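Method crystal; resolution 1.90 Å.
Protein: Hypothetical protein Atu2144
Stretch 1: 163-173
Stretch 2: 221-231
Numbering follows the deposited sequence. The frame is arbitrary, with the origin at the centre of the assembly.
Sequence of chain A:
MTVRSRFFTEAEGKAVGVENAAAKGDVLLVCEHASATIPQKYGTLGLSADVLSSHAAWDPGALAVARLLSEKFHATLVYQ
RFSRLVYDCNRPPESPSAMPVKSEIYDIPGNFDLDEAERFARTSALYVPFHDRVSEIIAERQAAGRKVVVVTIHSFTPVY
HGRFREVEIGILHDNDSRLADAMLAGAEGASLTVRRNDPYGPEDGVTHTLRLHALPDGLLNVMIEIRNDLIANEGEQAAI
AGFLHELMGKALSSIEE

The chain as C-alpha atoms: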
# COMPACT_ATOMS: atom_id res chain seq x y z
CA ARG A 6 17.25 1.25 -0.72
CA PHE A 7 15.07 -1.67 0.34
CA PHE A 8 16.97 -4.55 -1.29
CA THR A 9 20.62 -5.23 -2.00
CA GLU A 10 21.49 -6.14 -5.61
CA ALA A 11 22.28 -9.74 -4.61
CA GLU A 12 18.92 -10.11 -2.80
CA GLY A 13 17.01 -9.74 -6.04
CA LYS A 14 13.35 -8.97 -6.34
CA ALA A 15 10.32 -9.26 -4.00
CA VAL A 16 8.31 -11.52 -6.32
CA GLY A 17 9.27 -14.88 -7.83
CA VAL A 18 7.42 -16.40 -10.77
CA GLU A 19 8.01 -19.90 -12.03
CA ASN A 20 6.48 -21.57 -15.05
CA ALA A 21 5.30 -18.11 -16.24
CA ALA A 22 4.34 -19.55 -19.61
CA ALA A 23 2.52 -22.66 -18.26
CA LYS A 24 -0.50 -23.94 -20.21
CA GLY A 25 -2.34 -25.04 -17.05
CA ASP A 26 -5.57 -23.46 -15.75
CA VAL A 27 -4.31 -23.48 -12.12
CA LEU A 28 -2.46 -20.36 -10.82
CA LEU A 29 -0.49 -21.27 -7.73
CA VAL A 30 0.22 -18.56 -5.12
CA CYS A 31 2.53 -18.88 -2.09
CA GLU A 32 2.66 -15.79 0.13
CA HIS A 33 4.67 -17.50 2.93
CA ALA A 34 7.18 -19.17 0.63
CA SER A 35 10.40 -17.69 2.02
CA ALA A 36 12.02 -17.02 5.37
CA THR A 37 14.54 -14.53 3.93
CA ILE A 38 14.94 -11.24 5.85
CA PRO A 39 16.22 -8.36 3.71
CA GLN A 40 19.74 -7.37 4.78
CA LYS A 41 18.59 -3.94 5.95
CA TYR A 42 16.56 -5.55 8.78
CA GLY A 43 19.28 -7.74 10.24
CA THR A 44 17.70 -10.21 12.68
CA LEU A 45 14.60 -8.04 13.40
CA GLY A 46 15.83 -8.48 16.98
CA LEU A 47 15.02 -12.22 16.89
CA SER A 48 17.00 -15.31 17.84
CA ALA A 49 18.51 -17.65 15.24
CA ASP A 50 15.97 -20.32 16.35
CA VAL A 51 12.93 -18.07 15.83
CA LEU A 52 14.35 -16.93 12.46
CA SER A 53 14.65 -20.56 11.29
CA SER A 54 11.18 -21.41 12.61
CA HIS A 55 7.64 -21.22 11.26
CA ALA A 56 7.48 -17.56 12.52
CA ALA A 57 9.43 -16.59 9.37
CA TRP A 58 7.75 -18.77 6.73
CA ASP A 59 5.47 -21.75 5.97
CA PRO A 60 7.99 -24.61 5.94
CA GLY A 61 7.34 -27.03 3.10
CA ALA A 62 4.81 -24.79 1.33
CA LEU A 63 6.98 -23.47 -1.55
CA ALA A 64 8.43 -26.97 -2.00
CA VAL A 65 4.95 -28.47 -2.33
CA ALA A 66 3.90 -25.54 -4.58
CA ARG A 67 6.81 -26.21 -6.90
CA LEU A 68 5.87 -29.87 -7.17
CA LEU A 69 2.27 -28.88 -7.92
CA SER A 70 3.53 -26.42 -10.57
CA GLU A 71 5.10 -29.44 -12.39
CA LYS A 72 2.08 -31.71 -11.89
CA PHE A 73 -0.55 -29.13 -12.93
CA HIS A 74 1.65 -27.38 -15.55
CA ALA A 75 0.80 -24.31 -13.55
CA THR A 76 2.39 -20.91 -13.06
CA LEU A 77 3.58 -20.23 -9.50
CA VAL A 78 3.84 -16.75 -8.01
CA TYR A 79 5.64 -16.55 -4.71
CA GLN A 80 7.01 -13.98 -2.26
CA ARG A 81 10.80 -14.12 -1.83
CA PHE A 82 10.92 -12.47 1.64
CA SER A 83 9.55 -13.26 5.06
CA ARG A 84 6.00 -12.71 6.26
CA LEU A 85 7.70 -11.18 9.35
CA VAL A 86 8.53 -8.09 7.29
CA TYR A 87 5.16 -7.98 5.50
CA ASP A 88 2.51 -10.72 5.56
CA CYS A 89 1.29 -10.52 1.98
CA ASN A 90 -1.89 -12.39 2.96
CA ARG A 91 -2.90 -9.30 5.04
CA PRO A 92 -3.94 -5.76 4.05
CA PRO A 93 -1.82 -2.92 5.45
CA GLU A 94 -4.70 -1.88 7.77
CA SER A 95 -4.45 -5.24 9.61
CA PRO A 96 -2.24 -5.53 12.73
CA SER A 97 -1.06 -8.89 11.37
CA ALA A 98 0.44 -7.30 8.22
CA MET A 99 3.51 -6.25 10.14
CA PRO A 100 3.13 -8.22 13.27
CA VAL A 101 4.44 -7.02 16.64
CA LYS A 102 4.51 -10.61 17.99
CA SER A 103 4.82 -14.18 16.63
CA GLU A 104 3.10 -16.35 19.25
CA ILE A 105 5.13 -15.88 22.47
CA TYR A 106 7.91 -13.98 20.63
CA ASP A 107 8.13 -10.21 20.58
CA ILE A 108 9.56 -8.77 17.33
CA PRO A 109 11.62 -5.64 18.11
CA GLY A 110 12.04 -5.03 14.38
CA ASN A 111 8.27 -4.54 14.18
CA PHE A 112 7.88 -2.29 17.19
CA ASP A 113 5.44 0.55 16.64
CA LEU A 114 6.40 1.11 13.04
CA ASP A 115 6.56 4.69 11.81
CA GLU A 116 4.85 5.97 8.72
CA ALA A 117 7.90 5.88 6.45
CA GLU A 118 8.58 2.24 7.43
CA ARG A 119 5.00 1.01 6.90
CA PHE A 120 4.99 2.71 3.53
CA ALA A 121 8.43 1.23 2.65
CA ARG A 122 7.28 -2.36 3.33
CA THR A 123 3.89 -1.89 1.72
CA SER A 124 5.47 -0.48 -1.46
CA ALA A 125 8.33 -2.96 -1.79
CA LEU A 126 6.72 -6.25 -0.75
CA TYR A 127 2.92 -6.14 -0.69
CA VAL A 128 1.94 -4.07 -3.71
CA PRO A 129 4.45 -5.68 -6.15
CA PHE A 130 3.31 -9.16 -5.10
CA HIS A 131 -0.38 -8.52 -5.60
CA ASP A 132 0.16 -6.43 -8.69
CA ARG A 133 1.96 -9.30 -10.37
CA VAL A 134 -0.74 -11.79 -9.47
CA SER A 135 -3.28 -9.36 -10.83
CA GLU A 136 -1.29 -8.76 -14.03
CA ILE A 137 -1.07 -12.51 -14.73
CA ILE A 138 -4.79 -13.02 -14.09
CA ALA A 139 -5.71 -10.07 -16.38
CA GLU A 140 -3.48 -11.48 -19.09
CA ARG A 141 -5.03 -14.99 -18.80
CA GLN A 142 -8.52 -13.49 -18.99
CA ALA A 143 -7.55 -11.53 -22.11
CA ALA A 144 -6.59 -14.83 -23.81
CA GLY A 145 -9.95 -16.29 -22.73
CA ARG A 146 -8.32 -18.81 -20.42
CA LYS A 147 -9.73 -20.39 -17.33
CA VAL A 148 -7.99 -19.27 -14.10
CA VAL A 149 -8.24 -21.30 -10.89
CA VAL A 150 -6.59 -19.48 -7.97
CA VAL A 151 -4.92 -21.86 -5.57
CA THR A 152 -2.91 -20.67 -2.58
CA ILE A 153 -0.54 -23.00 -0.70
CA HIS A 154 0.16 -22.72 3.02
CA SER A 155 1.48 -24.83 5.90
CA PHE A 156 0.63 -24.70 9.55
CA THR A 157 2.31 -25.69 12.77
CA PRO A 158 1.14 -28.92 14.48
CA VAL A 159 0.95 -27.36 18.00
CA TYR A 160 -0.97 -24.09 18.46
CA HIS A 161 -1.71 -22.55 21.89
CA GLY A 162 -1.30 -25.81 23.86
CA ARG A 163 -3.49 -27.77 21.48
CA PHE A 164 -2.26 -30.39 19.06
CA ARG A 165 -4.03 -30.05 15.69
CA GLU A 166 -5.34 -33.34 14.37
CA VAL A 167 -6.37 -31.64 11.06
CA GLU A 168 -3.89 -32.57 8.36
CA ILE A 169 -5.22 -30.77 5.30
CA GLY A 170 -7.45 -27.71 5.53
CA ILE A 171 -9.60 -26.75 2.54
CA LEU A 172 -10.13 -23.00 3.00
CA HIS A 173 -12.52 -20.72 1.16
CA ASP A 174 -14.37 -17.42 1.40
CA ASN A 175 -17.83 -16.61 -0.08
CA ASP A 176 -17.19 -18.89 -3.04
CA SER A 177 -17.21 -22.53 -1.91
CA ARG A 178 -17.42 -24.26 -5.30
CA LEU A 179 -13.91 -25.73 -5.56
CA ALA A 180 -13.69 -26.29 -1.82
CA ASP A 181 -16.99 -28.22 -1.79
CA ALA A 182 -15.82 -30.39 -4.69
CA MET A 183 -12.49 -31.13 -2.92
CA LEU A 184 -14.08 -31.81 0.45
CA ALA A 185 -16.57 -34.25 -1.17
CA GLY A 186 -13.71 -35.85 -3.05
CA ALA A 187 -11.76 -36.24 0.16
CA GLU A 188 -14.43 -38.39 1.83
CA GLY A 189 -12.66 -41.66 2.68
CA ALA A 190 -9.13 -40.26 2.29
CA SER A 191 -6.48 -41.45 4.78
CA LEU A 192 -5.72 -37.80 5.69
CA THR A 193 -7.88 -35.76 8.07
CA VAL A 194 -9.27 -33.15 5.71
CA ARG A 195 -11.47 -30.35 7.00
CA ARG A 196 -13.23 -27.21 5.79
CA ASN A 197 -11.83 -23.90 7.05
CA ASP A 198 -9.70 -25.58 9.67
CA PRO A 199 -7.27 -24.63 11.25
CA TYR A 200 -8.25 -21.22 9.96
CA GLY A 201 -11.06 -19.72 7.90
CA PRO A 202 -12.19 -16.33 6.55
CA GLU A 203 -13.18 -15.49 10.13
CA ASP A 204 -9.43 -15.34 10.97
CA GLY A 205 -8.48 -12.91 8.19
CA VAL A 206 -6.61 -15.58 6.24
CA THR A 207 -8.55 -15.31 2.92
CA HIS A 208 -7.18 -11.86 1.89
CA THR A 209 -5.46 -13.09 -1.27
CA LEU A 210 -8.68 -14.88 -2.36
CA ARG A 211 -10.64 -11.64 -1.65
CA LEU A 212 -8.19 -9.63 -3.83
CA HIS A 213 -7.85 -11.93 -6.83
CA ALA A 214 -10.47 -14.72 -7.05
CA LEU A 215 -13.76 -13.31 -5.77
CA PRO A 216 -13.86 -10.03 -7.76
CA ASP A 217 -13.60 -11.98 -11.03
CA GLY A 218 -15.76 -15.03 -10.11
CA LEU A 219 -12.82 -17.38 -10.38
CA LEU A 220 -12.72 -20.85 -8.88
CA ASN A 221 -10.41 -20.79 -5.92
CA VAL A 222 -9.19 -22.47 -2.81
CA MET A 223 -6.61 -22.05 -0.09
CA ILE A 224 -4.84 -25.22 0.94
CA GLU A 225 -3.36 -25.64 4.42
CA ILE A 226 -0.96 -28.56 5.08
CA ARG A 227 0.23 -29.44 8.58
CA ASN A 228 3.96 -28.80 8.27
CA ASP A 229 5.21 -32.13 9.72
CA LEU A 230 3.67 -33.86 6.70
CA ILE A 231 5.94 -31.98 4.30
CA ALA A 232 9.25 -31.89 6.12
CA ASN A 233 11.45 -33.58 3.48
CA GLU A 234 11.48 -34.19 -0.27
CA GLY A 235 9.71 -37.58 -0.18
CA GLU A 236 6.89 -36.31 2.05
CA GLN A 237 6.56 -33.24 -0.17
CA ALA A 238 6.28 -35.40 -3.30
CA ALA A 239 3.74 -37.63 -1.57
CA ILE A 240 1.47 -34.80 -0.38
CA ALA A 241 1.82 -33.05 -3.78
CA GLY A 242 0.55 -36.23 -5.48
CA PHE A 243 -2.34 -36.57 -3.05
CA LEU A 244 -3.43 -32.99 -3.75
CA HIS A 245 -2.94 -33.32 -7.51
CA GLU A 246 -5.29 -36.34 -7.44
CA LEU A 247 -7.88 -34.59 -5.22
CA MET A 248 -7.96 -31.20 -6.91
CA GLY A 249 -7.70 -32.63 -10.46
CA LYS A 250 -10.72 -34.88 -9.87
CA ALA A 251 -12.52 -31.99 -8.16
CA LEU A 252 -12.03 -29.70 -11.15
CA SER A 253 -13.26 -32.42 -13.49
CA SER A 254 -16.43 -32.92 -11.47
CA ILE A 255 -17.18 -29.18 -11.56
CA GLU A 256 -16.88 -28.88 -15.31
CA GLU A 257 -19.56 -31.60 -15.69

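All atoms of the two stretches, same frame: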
# COMPACT_ATOMS: atom_id res chain seq x y z
N ARG A 163 -2.62 -26.81 22.12
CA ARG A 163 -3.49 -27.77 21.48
C ARG A 163 -2.70 -28.36 20.32
O ARG A 163 -2.02 -27.64 19.57
CB ARG A 163 -4.75 -27.05 20.97
CG ARG A 163 -5.40 -26.09 21.98
CD ARG A 163 -6.63 -26.69 22.65
NE ARG A 163 -7.19 -25.83 23.70
CZ ARG A 163 -6.69 -25.69 24.94
NH1 ARG A 163 -5.59 -26.35 25.33
NH2 ARG A 163 -7.29 -24.88 25.81
N PHE A 164 -2.76 -29.68 20.21
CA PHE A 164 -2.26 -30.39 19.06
C PHE A 164 -3.38 -30.45 18.00
O PHE A 164 -4.52 -30.78 18.32
CB PHE A 164 -1.82 -31.80 19.48
CG PHE A 164 -1.36 -32.65 18.36
CD1 PHE A 164 -0.23 -32.31 17.64
CD2 PHE A 164 -2.04 -33.81 18.02
CE1 PHE A 164 0.21 -33.10 16.60
CE2 PHE A 164 -1.61 -34.60 16.97
CZ PHE A 164 -0.48 -34.24 16.26
N ARG A 165 -3.05 -30.11 16.76
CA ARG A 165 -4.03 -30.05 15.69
C ARG A 165 -4.08 -31.37 14.93
O ARG A 165 -3.11 -31.79 14.32
CB ARG A 165 -3.75 -28.83 14.79
CG ARG A 165 -3.95 -27.55 15.64
CD ARG A 165 -4.14 -26.23 14.93
NE ARG A 165 -2.91 -25.72 14.40
CZ ARG A 165 -2.65 -24.44 14.10
NH1 ARG A 165 -3.55 -23.47 14.27
NH2 ARG A 165 -1.47 -24.16 13.60
N GLU A 166 -5.20 -32.06 15.05
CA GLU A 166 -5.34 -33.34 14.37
C GLU A 166 -5.68 -33.14 12.88
O GLU A 166 -5.50 -34.07 12.08
CB GLU A 166 -6.37 -34.23 15.10
CG GLU A 166 -5.87 -34.71 16.50
CD GLU A 166 -6.99 -35.33 17.34
OE1 GLU A 166 -7.88 -36.01 16.78
OE2 GLU A 166 -6.98 -35.13 18.58
N VAL A 167 -6.13 -31.94 12.49
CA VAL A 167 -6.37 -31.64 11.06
C VAL A 167 -5.06 -31.69 10.31
O VAL A 167 -4.01 -31.22 10.80
CB VAL A 167 -7.12 -30.28 10.81
CG1 VAL A 167 -6.35 -29.06 11.41
CG2 VAL A 167 -7.39 -30.09 9.32
N GLU A 168 -5.10 -32.33 9.13
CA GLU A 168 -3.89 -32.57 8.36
C GLU A 168 -3.87 -31.70 7.11
O GLU A 168 -2.86 -31.10 6.80
CB GLU A 168 -3.75 -34.06 8.02
CG GLU A 168 -3.31 -34.85 9.22
CD GLU A 168 -3.31 -36.38 8.99
OE1 GLU A 168 -4.22 -36.88 8.33
OE2 GLU A 168 -2.38 -37.05 9.51
N ILE A 169 -5.01 -31.63 6.44
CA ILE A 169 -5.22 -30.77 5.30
C ILE A 169 -6.46 -29.94 5.59
O ILE A 169 -7.55 -30.49 5.80
CB ILE A 169 -5.47 -31.58 4.00
CG1 ILE A 169 -4.32 -32.52 3.70
CG2 ILE A 169 -5.73 -30.63 2.78
CD1 ILE A 169 -3.08 -31.87 3.13
N GLY A 170 -6.31 -28.61 5.56
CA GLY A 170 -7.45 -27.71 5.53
C GLY A 170 -7.77 -27.23 4.13
O GLY A 170 -6.86 -26.88 3.35
N ILE A 171 -9.06 -27.23 3.81
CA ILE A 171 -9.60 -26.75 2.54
C ILE A 171 -10.30 -25.43 2.90
O ILE A 171 -11.39 -25.40 3.46
CB ILE A 171 -10.56 -27.78 1.87
CG1 ILE A 171 -9.84 -29.11 1.65
CG2 ILE A 171 -11.16 -27.20 0.55
CD1 ILE A 171 -8.65 -29.07 0.68
N LEU A 172 -9.65 -24.32 2.58
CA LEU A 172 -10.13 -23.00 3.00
C LEU A 172 -10.79 -22.24 1.85
O LEU A 172 -10.39 -22.35 0.68
CB LEU A 172 -8.99 -22.20 3.61
CG LEU A 172 -8.69 -22.47 5.09
CD1 LEU A 172 -8.40 -23.93 5.35
CD2 LEU A 172 -7.53 -21.62 5.49
N HIS A 173 -11.81 -21.47 2.18
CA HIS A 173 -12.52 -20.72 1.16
C HIS A 173 -13.23 -19.56 1.81
O HIS A 173 -13.43 -19.56 3.01
CB HIS A 173 -13.50 -21.63 0.42
CG HIS A 173 -14.59 -22.17 1.28
ND1 HIS A 173 -15.75 -21.47 1.52
CD2 HIS A 173 -14.71 -23.35 1.94
CE1 HIS A 173 -16.53 -22.18 2.32
NE2 HIS A 173 -15.93 -23.33 2.58
N ASN A 221 -11.52 -21.04 -6.80
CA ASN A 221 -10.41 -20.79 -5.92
C ASN A 221 -10.44 -21.62 -4.68
O ASN A 221 -11.47 -22.07 -4.24
CB ASN A 221 -10.38 -19.30 -5.53
CG ASN A 221 -11.60 -18.88 -4.78
OD1 ASN A 221 -12.69 -18.64 -5.37
ND2 ASN A 221 -11.45 -18.76 -3.48
N VAL A 222 -9.27 -21.80 -4.09
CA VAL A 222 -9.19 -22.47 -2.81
C VAL A 222 -7.86 -22.11 -2.16
O VAL A 222 -6.88 -21.80 -2.82
CB VAL A 222 -9.31 -24.03 -2.97
CG1 VAL A 222 -8.02 -24.62 -3.64
CG2 VAL A 222 -9.58 -24.70 -1.64
N MET A 223 -7.84 -22.20 -0.85
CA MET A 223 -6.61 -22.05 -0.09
C MET A 223 -6.39 -23.37 0.60
O MET A 223 -7.28 -23.90 1.24
CB MET A 223 -6.81 -20.90 0.90
CG MET A 223 -5.77 -20.72 2.00
SD MET A 223 -5.98 -19.21 2.99
CE MET A 223 -4.80 -19.60 4.20
N ILE A 224 -5.19 -23.93 0.41
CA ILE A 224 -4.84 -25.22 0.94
C ILE A 224 -3.84 -25.04 2.09
O ILE A 224 -2.78 -24.45 1.92
CB ILE A 224 -4.22 -26.15 -0.19
CG1 ILE A 224 -5.23 -26.42 -1.28
CG2 ILE A 224 -3.79 -27.48 0.38
CD1 ILE A 224 -4.65 -27.04 -2.46
N GLU A 225 -4.19 -25.60 3.23
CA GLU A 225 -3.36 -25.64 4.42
C GLU A 225 -2.87 -27.08 4.64
O GLU A 225 -3.68 -28.01 4.63
CB GLU A 225 -4.18 -25.21 5.62
CG GLU A 225 -4.30 -23.73 5.81
CD GLU A 225 -3.09 -23.10 6.42
OE1 GLU A 225 -2.00 -23.69 6.42
OE2 GLU A 225 -3.23 -21.97 6.90
N ILE A 226 -1.57 -27.26 4.83
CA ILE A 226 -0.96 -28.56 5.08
C ILE A 226 -0.22 -28.50 6.40
O ILE A 226 0.64 -27.63 6.61
CB ILE A 226 0.03 -28.88 3.97
CG1 ILE A 226 -0.63 -28.75 2.60
CG2 ILE A 226 0.67 -30.26 4.17
CD1 ILE A 226 0.38 -28.61 1.49
N ARG A 227 -0.49 -29.43 7.31
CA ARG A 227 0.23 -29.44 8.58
C ARG A 227 1.72 -29.71 8.31
O ARG A 227 2.06 -30.64 7.58
CB ARG A 227 -0.38 -30.45 9.55
CG ARG A 227 -0.09 -30.16 11.01
CD ARG A 227 -0.70 -31.22 11.92
NE ARG A 227 -0.08 -32.53 11.69
CZ ARG A 227 -0.65 -33.71 11.92
NH1 ARG A 227 -1.87 -33.82 12.41
NH2 ARG A 227 0.04 -34.81 11.64
N ASN A 228 2.62 -28.89 8.87
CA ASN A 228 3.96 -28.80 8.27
C ASN A 228 4.83 -30.05 8.48
O ASN A 228 5.74 -30.29 7.71
CB ASN A 228 4.71 -27.49 8.61
CG ASN A 228 5.19 -27.41 10.03
OD1 ASN A 228 5.67 -28.40 10.58
ND2 ASN A 228 5.12 -26.19 10.64
N ASP A 229 4.52 -30.84 9.51
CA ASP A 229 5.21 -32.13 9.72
C ASP A 229 5.02 -33.14 8.59
O ASP A 229 5.84 -34.04 8.42
CB ASP A 229 4.79 -32.76 11.07
CG ASP A 229 3.32 -33.08 11.13
OD1 ASP A 229 2.52 -32.14 11.05
OD2 ASP A 229 2.97 -34.26 11.28
N LEU A 230 3.97 -32.97 7.80
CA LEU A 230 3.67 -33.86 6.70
C LEU A 230 4.50 -33.53 5.47
O LEU A 230 4.52 -34.28 4.50
CB LEU A 230 2.18 -33.78 6.36
CG LEU A 230 1.19 -34.19 7.45
CD1 LEU A 230 -0.24 -33.79 7.04
CD2 LEU A 230 1.30 -35.69 7.75
N ILE A 231 5.17 -32.38 5.48
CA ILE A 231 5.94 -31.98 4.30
C ILE A 231 7.33 -31.53 4.67
O ILE A 231 7.85 -30.53 4.13
CB ILE A 231 5.16 -30.91 3.48
CG1 ILE A 231 4.80 -29.71 4.36
CG2 ILE A 231 3.91 -31.56 2.83
CD1 ILE A 231 4.04 -28.61 3.62
O HOH W 1 -2.20 -36.89 12.28

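The contact is an antiparallel pairing of strand 169-172 with strand 221-227, whose N-to-C directions meet at 164° and whose axes approach to 4.7 Å. Its polar framework is a ladder of backbone hydrogen bonds. Two pairs of residues bond reciprocally. In the first, Leu172 N donates to Met223 O at 2.8 Å (N-H...O angle 160°), and Met223 N to Leu172 O at 3.0 Å (169°). In the second, Gly170 N donates to Glu225 O at 2.9 Å (148°), and Glu225 N to Gly170 O at 3.0 Å, nearly linear at 178°. One further rung, Arg227 N to Glu168 O at 2.9 Å (165°), carries the bonding just past the start of the first strand. Between these lie the non-hydrogen-bonded pairs Ile169-Ile226 and Ile171-Ile224. The alternation brings CA atoms close to carbonyls: Ile169 CA lies 3.2 Å from Glu225 O, with an angle of 145° at the hydrogen, so that oxygen receives a CA-H...O contact as well as an amide.

Beyond the ladder, Arg227 reaches across to the loop. Its NH1 donates to Arg165 O at 3.1 Å, the acceptor lying at the guanidinium edge near its plane; the 141° angle shows a bent bond. Within its own stretch, the group is held by a bidentate salt bridge, Arg227 NE to Asp229 OD1 at 2.7 Å and Arg227 NH2 to Asp229 OD2 at 3.0 Å. The salt bridge to Glu168 is of another kind: Glu168 OE2 is 3.9 Å from Arg227 NH2 and well out of the guanidinium plane, so charge attraction acts without a directed N-H. Water 1 links the two side chains, donating to Glu168 OE2 at 2.8 Å and accepting from Arg227 NH1 at 3.1 Å. Opposite faces of the guanidinium are covered, one by Phe164 CZ, 4.1 Å from Arg227 NH1, the other by Glu168 CG, 3.6 Å from the same nitrogen. Val167 O, buried nearby, has no polar partner in the model.

Packing follows the alternation of the strands. On the face carrying Ile169, Ile171, Ile224 and Ile226, Ile169 CD1 meets Ile226 CG1 at 4.0 Å; Ile171 CG2 also touches Val222 CG2 at 3.7 Å. On the other face, Leu172 CD2 packs against Met223 CE at 3.6 Å and Glu225 CG at 3.9 Å. Gly170 leaves room there: an ideal CB would sit 3.1 Å from Leu172 CD1 and 3.4 Å from Glu225 CB. At the far end, Glu168 CB rests 3.7 Å from Leu230 CD1.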